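Local coordinates for 3-keto-5-aminohexanoate cleavage protein (PDB 3E02), which probably catalyses the zinc-dependent cleavage of 3-keto-5-aminohexanoate or a related beta-keto acid, using a TIM-barrel fold, at residues 153-158 / 183-188; 157-162 / 167-172; 177-182 / 215-220; 228-233 / 298-303. All coordinates share one frame; numbering follows the deposited sequence. Where two conformers were deposited one is given.

Interaction 1 of 4, residues 153-158 / 183-188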
loop_
_atom_site.group_PDB
_atom_site.type_symbol
_atom_site.label_atom_id
_atom_site.label_comp_id
_atom_site.label_asym_id
_atom_site.label_seq_id
_atom_site.Cartn_x
_atom_site.Cartn_y
_atom_site.Cartn_z
ATOM N N SER A 153 20.462 22.595 6.829
ATOM C CA SER A 153 21.055 23.648 7.677
ATOM C C SER A 153 19.988 24.565 8.302
ATOM O O SER A 153 20.063 24.894 9.494
ATOM C CB SER A 153 22.060 24.485 6.890
ATOM O OG SER A 153 23.133 23.672 6.455
ATOM N N GLN A 154 19.005 24.963 7.504
ATOM C CA GLN A 154 17.911 25.834 7.978
ATOM C C GLN A 154 17.074 25.139 9.051
ATOM O O GLN A 154 16.757 25.739 10.080
ATOM C CB GLN A 154 17.036 26.311 6.815
ATOM C CG GLN A 154 17.734 27.336 5.929
ATOM C CD GLN A 154 16.879 27.789 4.765
ATOM O OE1 GLN A 154 16.231 26.986 4.084
ATOM N NE2 GLN A 154 16.876 29.091 4.518
ATOM N N ILE A 155 16.733 23.872 8.813
ATOM C CA ILE A 155 15.954 23.081 9.781
ATOM C C ILE A 155 16.724 22.949 11.095
ATOM O O ILE A 155 16.165 23.192 12.166
ATOM C CB ILE A 155 15.564 21.692 9.232
ATOM C CG1 ILE A 155 14.624 21.841 8.016
ATOM C CG2 ILE A 155 14.872 20.879 10.339
ATOM C CD1 ILE A 155 14.514 20.576 7.139
ATOM N N GLU A 156 18.006 22.597 11.004
ATOM C CA GLU A 156 18.854 22.464 12.191
ATOM C C GLU A 156 18.926 23.767 13.008
ATOM O O GLU A 156 18.860 23.703 14.232
ATOM C CB GLU A 156 20.253 21.999 11.807
ATOM C CG GLU A 156 21.143 21.705 13.022
ATOM C CD GLU A 156 22.411 20.951 12.691
ATOM O OE1 GLU A 156 22.497 20.328 11.610
ATOM O OE2 GLU A 156 23.320 20.957 13.544
ATOM N N ARG A 157 19.040 24.912 12.322
ATOM C CA ARG A 157 19.083 26.251 12.962
ATOM C C ARG A 157 17.782 26.508 13.729
ATOM O O ARG A 157 17.807 26.874 14.910
ATOM C CB ARG A 157 19.300 27.354 11.907
ATOM C CG ARG A 157 19.393 28.801 12.451
ATOM C CD ARG A 157 19.308 29.858 11.346
ATOM N NE ARG A 157 19.112 31.183 11.942
ATOM C CZ ARG A 157 18.646 32.272 11.322
ATOM N NH1 ARG A 157 18.342 32.278 10.020
ATOM N NH2 ARG A 157 18.505 33.392 12.037
ATOM N N GLY A 158 16.657 26.299 13.050
ATOM C CA GLY A 158 15.332 26.461 13.653
ATOM C C GLY A 158 15.141 25.560 14.851
ATOM O O GLY A 158 14.686 26.013 15.889
ATOM N N ALA A 183 13.549 11.896 10.240
ATOM C CA ALA A 183 14.293 10.737 10.786
ATOM C C ALA A 183 15.795 11.034 10.958
ATOM O O ALA A 183 16.405 10.618 11.953
ATOM C CB ALA A 183 14.067 9.490 9.922
ATOM N N HIS A 184 16.374 11.752 9.995
ATOM C CA HIS A 184 17.768 12.209 10.062
ATOM C C HIS A 184 18.036 12.980 11.373
ATOM O O HIS A 184 19.014 12.697 12.080
ATOM C CB HIS A 184 18.111 13.067 8.820
ATOM C CG HIS A 184 19.428 13.768 8.902
ATOM N ND1 HIS A 184 20.626 13.135 8.656
ATOM C CD2 HIS A 184 19.734 15.047 9.220
ATOM C CE1 HIS A 184 21.611 13.999 8.803
ATOM N NE2 HIS A 184 21.096 15.167 9.145
ATOM N N PHE A 185 17.136 13.908 11.695
ATOM C CA PHE A 185 17.236 14.736 12.914
ATOM C C PHE A 185 16.898 13.964 14.182
ATOM O O PHE A 185 17.563 14.146 15.217
ATOM C CB PHE A 185 16.393 16.002 12.771
ATOM C CG PHE A 185 16.949 16.946 11.764
ATOM C CD1 PHE A 185 18.128 17.636 12.052
ATOM C CD2 PHE A 185 16.356 17.116 10.525
ATOM C CE1 PHE A 185 18.704 18.508 11.121
ATOM C CE2 PHE A 185 16.911 17.998 9.582
ATOM C CZ PHE A 185 18.091 18.684 9.881
ATOM N N VAL A 186 15.879 13.104 14.100
ATOM C CA VAL A 186 15.499 12.237 15.218
ATOM C C VAL A 186 16.684 11.331 15.591
ATOM O O VAL A 186 17.041 11.261 16.766
ATOM C CB VAL A 186 14.234 11.410 14.933
ATOM C CG1 VAL A 186 14.014 10.321 16.016
ATOM C CG2 VAL A 186 13.022 12.335 14.816
ATOM N N ASP A 187 17.315 10.703 14.595
ATOM C CA ASP A 187 18.510 9.859 14.826
ATOM C C ASP A 187 19.685 10.623 15.448
ATOM O O ASP A 187 20.454 10.040 16.219
ATOM C CB ASP A 187 18.967 9.153 13.542
ATOM C CG ASP A 187 17.957 8.133 13.031
ATOM O OD1 ASP A 187 17.028 7.732 13.781
ATOM O OD2 ASP A 187 18.074 7.754 11.843
ATOM N N ARG A 188 19.811 11.910 15.127
ATOM C CA ARG A 188 20.841 12.778 15.722
ATOM C C ARG A 188 20.415 13.426 17.053
ATOM O O ARG A 188 21.182 14.211 17.630
ATOM C CB ARG A 188 21.236 13.871 14.736
ATOM C CG ARG A 188 21.945 13.345 13.498
ATOM C CD ARG A 188 22.070 14.439 12.486
ATOM N NE ARG A 188 22.855 15.542 13.033
ATOM C CZ ARG A 188 22.894 16.788 12.571
ATOM N NH1 ARG A 188 22.182 17.173 11.512
ATOM N NH2 ARG A 188 23.670 17.674 13.200
#
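Ile-155 and Phe-185 make the apolar part of a contact between two successive outer helices of the TIM barrel, 152-163 and 176-187. The CG2 methyl of Ile-155 sits over one face of the Phe-185 ring, 4.1 Å from its centroid and 29° off the normal, in a CH-pi contact. On the opposite face lies CD2 of His-184, 3.9 Å above the ring plane, and the phenyl is thereby sandwiched. The aliphatic CB of Glu-156 adds to the packing, 3.9 Å from CE1 of Phe-185. Isoleucine suits the place because its beta-branch supplies a methyl that rests on the flat ring, and both residues are buried. His-184 also packs on Gln-123 of the second subunit.

Toward solvent, the contact turns ionic. The extended chain of Glu-156 carries OE1 to within 3.2 Å of Arg-188 NH1, forming a salt bridge; NH2 adds weak bonds to both carboxylate oxygens. The carboxylate and guanidinium planes stand 70° apart, so the two groups do not meet as a flat pair, and NH1 comes to OE1 from above the carboxylate, 56° out of its plane. The arginine chain folds back, with CD 3.5 Å above the His-184 ring. This gives NH1 a second acceptor: it donates to His-184 NE2 at 3.3 Å, with the imidazole nitrogen lying somewhat out of the guanidinium plane.

Interaction 2 of 4, residues 157-162 / 167-172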
loop_
_atom_site.group_PDB
_atom_site.type_symbol
_atom_site.label_atom_id
_atom_site.label_comp_id
_atom_site.label_asym_id
_atom_site.label_seq_id
_atom_site.Cartn_x
_atom_site.Cartn_y
_atom_site.Cartn_z
ATOM N N ARG A 157 19.040 24.912 12.322
ATOM C CA ARG A 157 19.083 26.251 12.962
ATOM C C ARG A 157 17.782 26.508 13.729
ATOM O O ARG A 157 17.807 26.874 14.910
ATOM C CB ARG A 157 19.300 27.354 11.907
ATOM C CG ARG A 157 19.393 28.801 12.451
ATOM C CD ARG A 157 19.308 29.858 11.346
ATOM N NE ARG A 157 19.112 31.183 11.942
ATOM C CZ ARG A 157 18.646 32.272 11.322
ATOM N NH1 ARG A 157 18.342 32.278 10.020
ATOM N NH2 ARG A 157 18.505 33.392 12.037
ATOM N N GLY A 158 16.657 26.299 13.050
ATOM C CA GLY A 158 15.332 26.461 13.653
ATOM C C GLY A 158 15.141 25.560 14.851
ATOM O O GLY A 158 14.686 26.013 15.889
HETATM N N MSE A 159 15.509 24.286 14.711
HETATM C CA MSE A 159 15.414 23.332 15.825
HETATM C C MSE A 159 16.268 23.744 17.020
HETATM O O MSE A 159 15.816 23.656 18.168
HETATM C CB MSE A 159 15.800 21.921 15.379
HETATM C CG MSE A 159 14.796 21.269 14.445
HETATM SE SE MSE A 159 15.535 19.568 13.876
HETATM C CE MSE A 159 13.994 18.945 12.963
ATOM N N THR A 160 17.485 24.217 16.747
ATOM C CA THR A 160 18.419 24.628 17.809
ATOM C C THR A 160 17.958 25.900 18.530
ATOM O O THR A 160 17.837 25.902 19.755
ATOM C CB THR A 160 19.856 24.829 17.253
ATOM O OG1 THR A 160 20.272 23.637 16.581
ATOM C CG2 THR A 160 20.849 25.131 18.373
ATOM N N GLU A 161 17.680 26.956 17.764
ATOM C CA GLU A 161 17.288 28.253 18.323
ATOM C C GLU A 161 15.960 28.210 19.066
ATOM O O GLU A 161 15.870 28.702 20.192
ATOM C CB GLU A 161 17.219 29.329 17.241
ATOM C CG GLU A 161 18.563 29.634 16.615
ATOM C CD GLU A 161 18.517 30.730 15.566
ATOM O OE1 GLU A 161 17.445 31.320 15.331
ATOM O OE2 GLU A 161 19.582 31.007 14.981
ATOM N N LEU A 162 14.941 27.618 18.440
ATOM C CA LEU A 162 13.616 27.521 19.058
ATOM C C LEU A 162 13.546 26.410 20.104
ATOM O O LEU A 162 12.827 26.555 21.086
ATOM C CB LEU A 162 12.518 27.399 18.000
ATOM C CG LEU A 162 12.468 28.549 16.985
ATOM C CD1 LEU A 162 11.327 28.297 15.986
ATOM C CD2 LEU A 162 12.304 29.918 17.645
ATOM N N THR A 167 10.400 25.126 23.103
ATOM C CA THR A 167 9.353 24.989 22.088
ATOM C C THR A 167 9.250 23.562 21.587
ATOM O O THR A 167 10.275 22.928 21.382
ATOM C CB THR A 167 9.678 25.871 20.858
ATOM O OG1 THR A 167 10.006 27.191 21.298
ATOM C CG2 THR A 167 8.511 25.918 19.866
ATOM N N ARG A 168 8.018 23.069 21.412
ATOM C CA ARG A 168 7.756 21.775 20.775
ATOM C C ARG A 168 7.325 22.083 19.348
ATOM O O ARG A 168 6.671 23.100 19.093
ATOM C CB ARG A 168 6.669 20.961 21.489
ATOM C CG ARG A 168 6.869 20.720 22.971
ATOM C CD ARG A 168 8.271 20.321 23.342
ATOM N NE ARG A 168 8.707 19.114 22.637
ATOM C CZ ARG A 168 8.762 17.878 23.138
ATOM N NH1 ARG A 168 8.418 17.605 24.387
ATOM N NH2 ARG A 168 9.195 16.888 22.375
ATOM N N PHE A 169 7.671 21.218 18.406
ATOM C CA PHE A 169 7.342 21.478 17.007
ATOM C C PHE A 169 6.219 20.686 16.393
ATOM O O PHE A 169 6.004 19.526 16.735
ATOM C CB PHE A 169 8.580 21.281 16.122
ATOM C CG PHE A 169 9.741 22.129 16.536
ATOM C CD1 PHE A 169 9.659 23.527 16.445
ATOM C CD2 PHE A 169 10.910 21.552 17.022
ATOM C CE1 PHE A 169 10.731 24.337 16.853
ATOM C CE2 PHE A 169 11.991 22.356 17.431
ATOM C CZ PHE A 169 11.902 23.748 17.348
ATOM N N GLU A 170 5.490 21.379 15.516
ATOM C CA GLU A 170 4.461 20.790 14.658
ATOM C C GLU A 170 5.287 20.567 13.378
ATOM O O GLU A 170 5.549 21.521 12.644
ATOM C CB GLU A 170 3.285 21.766 14.433
ATOM C CG GLU A 170 2.121 21.292 13.493
ATOM C CD GLU A 170 1.225 22.441 12.953
ATOM O OE1 GLU A 170 1.566 23.631 13.098
ATOM O OE2 GLU A 170 0.176 22.165 12.325
ATOM N N PHE A 171 5.713 19.326 13.137
ATOM C CA PHE A 171 6.538 18.994 11.961
ATOM C C PHE A 171 5.662 18.899 10.713
ATOM O O PHE A 171 4.884 17.940 10.585
ATOM C CB PHE A 171 7.304 17.684 12.189
ATOM C CG PHE A 171 8.217 17.708 13.379
ATOM C CD1 PHE A 171 9.384 18.464 13.354
ATOM C CD2 PHE A 171 7.927 16.959 14.526
ATOM C CE1 PHE A 171 10.250 18.496 14.459
ATOM C CE2 PHE A 171 8.786 16.970 15.634
ATOM C CZ PHE A 171 9.952 17.746 15.603
ATOM N N GLU A 172 5.780 19.873 9.808
ATOM C CA GLU A 172 4.953 19.907 8.584
ATOM C C GLU A 172 5.644 19.086 7.514
ATOM O O GLU A 172 6.723 19.451 7.063
ATOM C CB GLU A 172 4.722 21.314 8.031
ATOM C CG GLU A 172 4.471 22.405 9.026
ATOM C CD GLU A 172 3.329 22.141 9.955
ATOM O OE1 GLU A 172 2.395 21.402 9.608
ATOM O OE2 GLU A 172 3.365 22.722 11.041
#
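Leu-162 meets Phe-169 where helix 152-163 packs on strand 168-173, the next strand of the TIM barrel. CB of Leu-162 lies at the edge of the Phe-169 ring, in its plane and 3.7 Å from CE1. The same ring approaches the helix backbone, its CZ 3.9 Å from CA of Met-159. Met-159, present as selenomethionine, reaches further along the strand with an extended chain and brings CE to 4.1 Å from CE1 of Phe-171. The segment axes lie 10.0 Å apart, a spacing that large apolar side chains fill, and the segments run at 153°. At the short turn joining helix to strand the link is polar. Leu-162 O takes a weak bond from Thr-167 N at 3.5 Å. Its bond from the Thr-167 hydroxyl is shorter, with OG1 at 2.9 Å and lying above the carbonyl plane, 38° out of it.

In the next shell, Ser-165 OG gives Leu-162 O a further bond. Met-112 of strand 109-113 packs on Phe-169, and Met-114 touches both Met-159 and Phe-171. The strand also steadies its own aromatics: CB of Phe-169 rests 3.6 Å above the face of Phe-171, near the edge of the ring.

Interaction 3 of 4, residues 177-182 / 215-220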
loop_
_atom_site.group_PDB
_atom_site.type_symbol
_atom_site.label_atom_id
_atom_site.label_comp_id
_atom_site.label_asym_id
_atom_site.label_seq_id
_atom_site.Cartn_x
_atom_site.Cartn_y
_atom_site.Cartn_z
ATOM N N GLY A 177 9.481 12.169 1.473
ATOM C CA GLY A 177 10.877 12.527 1.767
ATOM C C GLY A 177 11.034 13.338 3.050
ATOM O O GLY A 177 12.055 13.239 3.728
ATOM N N HIS A 178 10.008 14.119 3.397
ATOM C CA HIS A 178 10.014 14.916 4.635
ATOM C C HIS A 178 10.064 14.039 5.886
ATOM O O HIS A 178 10.633 14.455 6.894
ATOM C CB HIS A 178 8.823 15.859 4.675
ATOM C CG HIS A 178 8.869 16.933 3.631
ATOM N ND1 HIS A 178 8.240 18.143 3.795
ATOM C CD2 HIS A 178 9.547 17.022 2.460
ATOM C CE1 HIS A 178 8.448 18.896 2.728
ATOM N NE2 HIS A 178 9.247 18.241 1.905
ATOM N N LEU A 179 9.482 12.840 5.811
ATOM C CA LEU A 179 9.531 11.866 6.912
ATOM C C LEU A 179 10.975 11.406 7.130
ATOM O O LEU A 179 11.454 11.353 8.266
ATOM C CB LEU A 179 8.619 10.663 6.632
ATOM C CG LEU A 179 7.127 10.965 6.431
ATOM C CD1 LEU A 179 6.381 9.711 5.970
ATOM C CD2 LEU A 179 6.549 11.529 7.715
ATOM N N TYR A 180 11.658 11.096 6.029
ATOM C CA TYR A 180 13.056 10.704 6.062
ATOM C C TYR A 180 13.955 11.849 6.532
ATOM O O TYR A 180 14.932 11.609 7.253
ATOM C CB TYR A 180 13.505 10.154 4.708
ATOM C CG TYR A 180 12.850 8.832 4.406
ATOM C CD1 TYR A 180 13.404 7.640 4.858
ATOM C CD2 TYR A 180 11.649 8.769 3.683
ATOM C CE1 TYR A 180 12.776 6.396 4.583
ATOM C CE2 TYR A 180 11.017 7.550 3.421
ATOM C CZ TYR A 180 11.591 6.371 3.854
ATOM O OH TYR A 180 10.960 5.189 3.570
ATOM N N ASN A 181 13.627 13.076 6.122
ATOM C CA ASN A 181 14.351 14.290 6.599
ATOM C C ASN A 181 14.224 14.397 8.122
ATOM O O ASN A 181 15.218 14.634 8.799
ATOM C CB ASN A 181 13.814 15.576 5.946
ATOM C CG ASN A 181 14.059 15.634 4.444
ATOM O OD1 ASN A 181 14.735 14.771 3.872
ATOM N ND2 ASN A 181 13.509 16.673 3.800
ATOM N N LEU A 182 13.013 14.202 8.653
ATOM C CA LEU A 182 12.803 14.216 10.114
ATOM C C LEU A 182 13.581 13.104 10.814
ATOM O O LEU A 182 14.207 13.347 11.864
ATOM C CB LEU A 182 11.313 14.117 10.471
ATOM C CG LEU A 182 10.978 14.208 11.968
ATOM C CD1 LEU A 182 11.507 15.508 12.615
ATOM C CD2 LEU A 182 9.496 14.109 12.098
ATOM N N LEU A 215 -2.374 6.896 3.973
ATOM C CA LEU A 215 -2.066 5.582 4.548
ATOM C C LEU A 215 -0.605 5.220 4.319
ATOM O O LEU A 215 -0.005 4.637 5.189
ATOM C CB LEU A 215 -2.997 4.466 4.062
ATOM C CG LEU A 215 -4.380 4.428 4.733
ATOM C CD1 LEU A 215 -5.299 5.506 4.159
ATOM C CD2 LEU A 215 -5.013 3.041 4.582
ATOM N N HIS A 216 -0.049 5.594 3.165
ATOM C CA HIS A 216 1.354 5.327 2.870
ATOM C C HIS A 216 2.279 6.078 3.826
ATOM O O HIS A 216 3.206 5.486 4.361
ATOM C CB HIS A 216 1.722 5.636 1.416
ATOM C CG HIS A 216 3.159 5.349 1.100
ATOM N ND1 HIS A 216 3.660 4.067 1.010
ATOM C CD2 HIS A 216 4.206 6.179 0.885
ATOM C CE1 HIS A 216 4.954 4.124 0.745
ATOM N NE2 HIS A 216 5.308 5.396 0.658
HETATM N N MSE A 217 2.020 7.373 4.023
HETATM C CA MSE A 217 2.812 8.177 4.955
HETATM C C MSE A 217 2.732 7.637 6.389
HETATM O O MSE A 217 3.748 7.625 7.091
HETATM C CB MSE A 217 2.427 9.653 4.870
HETATM C CG MSE A 217 2.929 10.314 3.589
HETATM SE SE MSE A 217 2.523 12.190 3.529
HETATM C CE MSE A 217 3.991 12.801 4.637
ATOM N N ARG A 218 1.561 7.135 6.806
ATOM C CA ARG A 218 1.445 6.529 8.139
ATOM C C ARG A 218 2.310 5.256 8.235
ATOM O O ARG A 218 2.970 5.032 9.255
ATOM C CB ARG A 218 -0.000 6.222 8.539
ATOM C CG ARG A 218 -0.039 5.909 10.034
ATOM C CD ARG A 218 -1.314 5.514 10.578
ATOM N NE ARG A 218 -1.890 4.328 9.946
ATOM C CZ ARG A 218 -2.905 3.641 10.457
ATOM N NH1 ARG A 218 -3.414 3.962 11.645
ATOM N NH2 ARG A 218 -3.379 2.596 9.798
ATOM N N THR A 219 2.318 4.440 7.175
ATOM C CA THR A 219 3.133 3.214 7.125
ATOM C C THR A 219 4.629 3.509 7.241
ATOM O O THR A 219 5.351 2.841 8.003
ATOM C CB THR A 219 2.840 2.411 5.835
ATOM O OG1 THR A 219 1.468 2.028 5.870
ATOM C CG2 THR A 219 3.695 1.173 5.719
ATOM N N ILE A 220 5.072 4.522 6.510
ATOM C CA ILE A 220 6.469 4.958 6.545
ATOM C C ILE A 220 6.824 5.562 7.905
ATOM O O ILE A 220 7.877 5.226 8.462
ATOM C CB ILE A 220 6.785 5.935 5.380
ATOM C CG1 ILE A 220 6.635 5.211 4.026
ATOM C CG2 ILE A 220 8.184 6.527 5.520
ATOM C CD1 ILE A 220 7.482 3.924 3.847
#
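Leu-179 and Ile-220, their CA atoms 7.6 Å apart, are the nearest CA pair of segments 177-182 and 215-220, which belong to two outer helices of the TIM barrel and whose axes come within 10.4 Å and cross at -21°. The helices 176-187 and 211-225 flank the intervening strand 195-201 in the chain, and both rest on it, Leu-179 on Leu-197 and Met-217 on Cys-199. This is the usual side-by-side packing of consecutive helices around the barrel.

Leu-179 is the central wedge. Its CD1 enters between Met-217 and Ile-220, 3.7 Å from Ile-220 CG2 and 3.5 Å from the backbone oxygen of Met-217, while CG meets the selenomethionine methyl CE at 4.1 Å. That methyl folds round to the leucine at the last torsion of Met-217 (chi3 81°). No hydrogen bond crosses the contact, so flexible selenomethionine and branched leucine and isoleucine suit a buried interface made by close packing alone.

Tyr-180 lies beside the wedge. With CG1 of Ile-220 beside the backbone nitrogen (chi1 -64°), the CG2 branch stands anti to it, and this methyl comes 3.7 Å from Tyr-180 CE2, with the two side chains at about a right angle. The amphipathic tyrosine suits the border with another subunit: its hydroxyl is hydrogen-bonded to Asp-210 and Asn-213 of the second subunit. His-216 likewise stacks on His-216 of that subunit, and on its own helix CG1 of Ile-220 lies 3.6 Å above the His-216 ring plane, displaced toward the rim.

Interaction 4 of 4, residues 228-233 / 298-303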
loop_
_atom_site.group_PDB
_atom_site.type_symbol
_atom_site.label_atom_id
_atom_site.label_comp_id
_atom_site.label_asym_id
_atom_site.label_seq_id
_atom_site.Cartn_x
_atom_site.Cartn_y
_atom_site.Cartn_z
ATOM N N ASP A 228 6.657 6.625 18.828
ATOM C CA ASP A 228 7.118 7.944 19.254
ATOM C C ASP A 228 6.455 9.136 18.565
ATOM O O ASP A 228 6.906 10.249 18.789
ATOM C CB ASP A 228 8.654 8.034 19.083
ATOM C CG ASP A 228 9.411 7.083 19.996
ATOM O OD1 ASP A 228 8.887 6.720 21.068
ATOM O OD2 ASP A 228 10.559 6.736 19.658
ATOM N N TYR A 229 5.394 8.939 17.769
ATOM C CA TYR A 229 4.769 10.066 17.065
ATOM C C TYR A 229 3.241 10.111 17.117
ATOM O O TYR A 229 2.583 9.089 17.287
ATOM C CB TYR A 229 5.236 10.111 15.594
ATOM C CG TYR A 229 4.486 9.217 14.638
ATOM C CD1 TYR A 229 4.815 7.866 14.500
ATOM C CD2 TYR A 229 3.440 9.722 13.852
ATOM C CE1 TYR A 229 4.122 7.037 13.628
ATOM C CE2 TYR A 229 2.741 8.906 12.972
ATOM C CZ TYR A 229 3.084 7.566 12.856
ATOM O OH TYR A 229 2.387 6.771 11.991
ATOM N N TYR A 230 2.708 11.324 16.941
ATOM C CA TYR A 230 1.275 11.552 16.752
ATOM C C TYR A 230 1.102 11.989 15.315
ATOM O O TYR A 230 1.895 12.799 14.821
ATOM C CB TYR A 230 0.741 12.667 17.625
ATOM C CG TYR A 230 0.593 12.285 19.044
ATOM C CD1 TYR A 230 -0.453 11.447 19.450
ATOM C CD2 TYR A 230 1.470 12.777 20.011
ATOM C CE1 TYR A 230 -0.603 11.098 20.778
ATOM C CE2 TYR A 230 1.325 12.433 21.326
ATOM C CZ TYR A 230 0.296 11.605 21.711
ATOM O OH TYR A 230 0.190 11.276 23.031
ATOM N N LEU A 231 0.073 11.454 14.662
ATOM C CA LEU A 231 -0.286 11.815 13.293
ATOM C C LEU A 231 -1.285 12.963 13.362
ATOM O O LEU A 231 -2.199 12.938 14.195
ATOM C CB LEU A 231 -0.961 10.635 12.578
ATOM C CG LEU A 231 -1.499 10.832 11.153
ATOM C CD1 LEU A 231 -0.351 11.155 10.191
ATOM C CD2 LEU A 231 -2.318 9.628 10.693
ATOM N N SER A 232 -1.070 13.986 12.527
ATOM C CA SER A 232 -2.057 15.033 12.289
ATOM C C SER A 232 -2.128 15.207 10.767
ATOM O O SER A 232 -1.171 14.871 10.028
ATOM C CB SER A 232 -1.736 16.328 13.028
ATOM O OG SER A 232 -2.824 17.245 12.918
ATOM N N VAL A 233 -3.263 15.702 10.292
ATOM C CA VAL A 233 -3.501 15.858 8.865
ATOM C C VAL A 233 -4.208 17.184 8.550
ATOM O O VAL A 233 -5.080 17.626 9.304
ATOM C CB VAL A 233 -4.371 14.677 8.309
ATOM C CG1 VAL A 233 -4.855 14.932 6.895
ATOM C CG2 VAL A 233 -3.615 13.320 8.387
ATOM N N ARG A 298 -1.640 19.628 25.621
ATOM C CA ARG A 298 -0.331 19.970 26.228
ATOM C C ARG A 298 0.371 18.732 26.800
ATOM O O ARG A 298 1.578 18.583 26.642
ATOM C CB ARG A 298 -0.484 21.030 27.335
ATOM C CG ARG A 298 -0.842 22.415 26.841
ATOM C CD ARG A 298 -0.819 23.444 27.965
ATOM N NE ARG A 298 -1.009 24.789 27.411
ATOM C CZ ARG A 298 -2.179 25.366 27.133
ATOM N NH1 ARG A 298 -3.334 24.770 27.409
ATOM N NH2 ARG A 298 -2.181 26.585 26.587
ATOM N N ALA A 299 -0.395 17.863 27.459
ATOM C CA ALA A 299 0.122 16.613 28.021
ATOM C C ALA A 299 0.532 15.650 26.910
ATOM O O ALA A 299 1.533 14.958 27.048
ATOM C CB ALA A 299 -0.910 15.961 28.957
HETATM N N MSE A 300 -0.231 15.607 25.815
HETATM C CA MSE A 300 0.109 14.758 24.666
HETATM C C MSE A 300 1.404 15.232 23.999
HETATM O O MSE A 300 2.313 14.442 23.795
HETATM C CB MSE A 300 -1.031 14.723 23.628
HETATM C CG MSE A 300 -2.250 13.940 24.092
HETATM SE SE MSE A 300 -3.816 14.306 23.009
HETATM C CE MSE A 300 -3.297 13.518 21.347
ATOM N N LEU A 301 1.483 16.523 23.698
ATOM C CA LEU A 301 2.658 17.107 23.036
ATOM C C LEU A 301 3.852 17.388 23.960
ATOM O O LEU A 301 4.954 17.659 23.458
ATOM C CB LEU A 301 2.268 18.382 22.294
ATOM C CG LEU A 301 1.165 18.224 21.243
ATOM C CD1 LEU A 301 0.871 19.549 20.563
ATOM C CD2 LEU A 301 1.544 17.198 20.233
ATOM N N LYS A 302 3.627 17.328 25.277
ATOM C CA LYS A 302 4.642 17.584 26.308
ATOM C C LYS A 302 5.188 19.006 26.169
ATOM O O LYS A 302 6.387 19.228 26.099
ATOM C CB LYS A 302 5.765 16.530 26.276
ATOM C CG LYS A 302 5.335 15.082 26.456
ATOM C CD LYS A 302 4.833 14.802 27.856
ATOM C CE LYS A 302 4.494 13.321 28.046
ATOM N NZ LYS A 302 5.700 12.440 27.868
ATOM N N THR A 303 4.281 19.974 26.133
ATOM C CA THR A 303 4.653 21.384 26.009
ATOM C C THR A 303 5.105 21.941 27.355
ATOM O O THR A 303 4.831 21.358 28.402
ATOM C CB THR A 303 3.502 22.245 25.463
ATOM O OG1 THR A 303 2.404 22.216 26.379
ATOM C CG2 THR A 303 3.060 21.745 24.068
HETATM O O HOH W 1 2.810 12.067 24.916
#
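Tyr-230 reaches from near the start of barrel strand 229-235 to the last turn of helix 294-301, where Met-300 and Leu-301 receive it. Its CB points to the helix, and with CG anti to the carbonyl carbon (chi1 -75°) the ring is carried across the side chain of Met-300 at about a right angle. The selenomethionine methyl CE comes from above the ring, over its CD1-CE1 side, 4.0 Å from CD1 and 3.7 Å from CE1. Leu-301 CD2 approaches obliquely from the same side of the plane, a looser touch 4.4 Å from Tyr-230 CD2. CE2 comes 3.3 Å from Met-300 O, which sits at the ring edge near its plane. Farther out, CZ is 3.9 Å from Met-300 CB. At the tip, Tyr-230 OH lies 3.7 Å from Met-300 CB. A water in the ring plane makes a weak bond to Tyr-230 OH at 3.3 Å and donates to Met-300 O over 2.7 Å. Asn-253 of the next strand packs on both Tyr-230 and Met-300.

A tyrosine serves both needs here: its ring takes the methyl and the leucine, its hydroxyl takes the water. The carbonyl faces the slightly positive C-H edge of the ring, and strand and helix are joined through packing and a bridging water, without any direct hydrogen bond.

Overall arrangement
Along the chain, interactions 1 and 2 begin on the same helix, 152-163, which meets helix 176-187 in interaction 1 and strand 168-173 in interaction 2; their centres lie 9 Å apart, and Phe-185 packs on the selenium of Met-159. Interaction 3 carries the outer layer onward from helix 176-187 to helix 211-225, with Leu-182 touching Phe-171 of interaction 2. Interaction 4 comes last, joining strand 229-235 to the late helix 294-301, and Arg-168 probably hydrogen-bonds to Lys-302 O. Interactions 2 and 4, their centres 14 Å apart, fasten helices to the same zinc-holding barrel sheet, while 1 and 3 join neighbouring outer helices and also adjoin the second subunit.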